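Local structure of prephenate dehydrogenase (Corynebacterium glutamicum ATCC 13032, 3KTD) at residues 22-27 with 50-55. The protein probably catalyses the NAD(P)+-dependent oxidative decarboxylation of prephenate, a step towards tyrosine. Residues are numbered along the deposited sequence; the frame is centred on the assembly and turned at random.
Sequences SLLRDL and EGFDVS
Arg25 sets CG anti to its carbonyl carbon (chi1 -72°) and runs extended to NE before chi4 (-77°) swings the guanidinium towards Glu50, which, CG anti to its backbone N, reaches straight out to meet it. The guanidinium grips the carboxylate end-on. NH1 gives a nearly straight bond to Glu50 OE2 (3.0 Å), which lies in the guanidinium plane although NH1 approaches from above the carboxylate plane; Arg25 NH2 reaches the syn lone pair of Glu50 OE1 (3.2 Å) at a more bent angle. With the two planes 60° apart, this is a twisted salt bridge, and NE is held separately by Ser137 OG. Phe52 turns its ring edge to the pair, CE2 over one face of the nearly perpendicular guanidinium, so its pi face is not turned to the charge; Arg25 CG lies 3.6 Å from Phe52 CZ. Nearer the root of the Phe52 side chain, Leu24, CG anti to its backbone N, directs CD2 to Phe52 CB (3.9 Å) and Val54 CG2 (3.7 Å); the branched ends of Leu24 and Val54 pack between helix 18-29 and strand 54-55, an outermost strand of the Rossmann-type sheet within this chain. Gly51 follows helix 41-49 in a Schellman motif, its positive phi suiting glycine because a CB would jam against Glu50 O. A small apolar cluster is thus bordered by a solvent-side salt bridge, where Arg25 would be expected to favour ionised Glu50.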
# COMPACT_ATOMS: atom_id res chain seq x y z
N SER A 22 20.93 -3.94 14.24
CA SER A 22 21.33 -3.78 12.84
C SER A 22 22.46 -2.77 12.67
O SER A 22 23.30 -2.92 11.79
CB SER A 22 20.15 -3.30 12.01
OG SER A 22 19.19 -4.32 11.87
N LEU A 23 22.45 -1.73 13.50
CA LEU A 23 23.48 -0.71 13.48
C LEU A 23 24.78 -1.31 14.01
O LEU A 23 25.83 -1.11 13.43
CB LEU A 23 23.05 0.50 14.31
CG LEU A 23 24.01 1.68 14.39
CD1 LEU A 23 24.14 2.38 13.04
CD2 LEU A 23 23.53 2.66 15.45
N LEU A 24 24.70 -2.07 15.11
CA LEU A 24 25.88 -2.69 15.70
C LEU A 24 26.51 -3.63 14.69
O LEU A 24 27.74 -3.63 14.52
CB LEU A 24 25.50 -3.48 16.96
CG LEU A 24 26.61 -4.29 17.66
CD1 LEU A 24 27.52 -3.40 18.45
CD2 LEU A 24 26.00 -5.33 18.58
N ARG A 25 25.68 -4.42 14.02
CA ARG A 25 26.17 -5.39 13.05
C ARG A 25 26.85 -4.72 11.86
O ARG A 25 27.93 -5.15 11.44
CB ARG A 25 25.04 -6.29 12.54
CG ARG A 25 24.51 -7.33 13.53
CD ARG A 25 23.35 -8.09 12.88
NE ARG A 25 22.82 -9.19 13.69
CZ ARG A 25 23.39 -10.38 13.84
NH1 ARG A 25 24.56 -10.65 13.26
NH2 ARG A 25 22.81 -11.30 14.59
N ASP A 26 26.22 -3.68 11.31
CA ASP A 26 26.78 -2.99 10.14
C ASP A 26 28.07 -2.24 10.49
O ASP A 26 29.00 -2.21 9.68
CB ASP A 26 25.76 -2.03 9.51
CG ASP A 26 24.70 -2.74 8.66
OD1 ASP A 26 24.95 -3.89 8.21
OD2 ASP A 26 23.62 -2.13 8.43
N LEU A 27 28.12 -1.65 11.68
CA LEU A 27 29.31 -0.94 12.13
C LEU A 27 30.45 -1.90 12.37
O LEU A 27 31.62 -1.55 12.15
CB LEU A 27 29.03 -0.15 13.41
CG LEU A 27 28.23 1.15 13.26
CD1 LEU A 27 27.97 1.76 14.62
CD2 LEU A 27 28.94 2.14 12.35
N GLU A 50 28.28 -14.43 19.52
CA GLU A 50 28.42 -14.35 18.06
C GLU A 50 29.62 -13.49 17.63
O GLU A 50 29.94 -13.41 16.44
CB GLU A 50 27.12 -13.82 17.44
CG GLU A 50 27.03 -13.91 15.92
CD GLU A 50 25.68 -13.46 15.39
OE1 GLU A 50 24.77 -13.20 16.21
OE2 GLU A 50 25.51 -13.38 14.15
N GLY A 51 30.29 -12.84 18.60
CA GLY A 51 31.47 -12.03 18.34
C GLY A 51 31.34 -10.55 18.70
O GLY A 51 32.34 -9.84 18.73
N PHE A 52 30.12 -10.09 18.97
CA PHE A 52 29.87 -8.68 19.28
C PHE A 52 30.21 -8.29 20.72
O PHE A 52 30.27 -9.13 21.60
CB PHE A 52 28.42 -8.33 18.98
CG PHE A 52 28.01 -8.64 17.58
CD1 PHE A 52 28.43 -7.84 16.54
CD2 PHE A 52 27.21 -9.73 17.30
CE1 PHE A 52 28.06 -8.12 15.23
CE2 PHE A 52 26.83 -10.01 15.99
CZ PHE A 52 27.26 -9.21 14.96
N ASP A 53 30.43 -7.00 20.94
CA ASP A 53 30.79 -6.47 22.26
C ASP A 53 29.55 -5.84 22.93
O ASP A 53 29.26 -4.66 22.77
CB ASP A 53 31.95 -5.46 22.12
CG ASP A 53 32.41 -4.90 23.44
OD1 ASP A 53 31.71 -5.15 24.45
OD2 ASP A 53 33.45 -4.20 23.49
N VAL A 54 28.84 -6.66 23.70
CA VAL A 54 27.55 -6.27 24.28
C VAL A 54 27.48 -6.58 25.77
O VAL A 54 28.09 -7.53 26.25
CB VAL A 54 26.39 -7.00 23.54
CG1 VAL A 54 25.06 -6.64 24.13
CG2 VAL A 54 26.42 -6.66 22.05
N SER A 55 26.72 -5.76 26.51
CA SER A 55 26.54 -5.92 27.95
C SER A 55 25.07 -5.74 28.32
O SER A 55 24.28 -5.21 27.54
CB SER A 55 27.40 -4.90 28.70
OG SER A 55 27.18 -4.95 30.11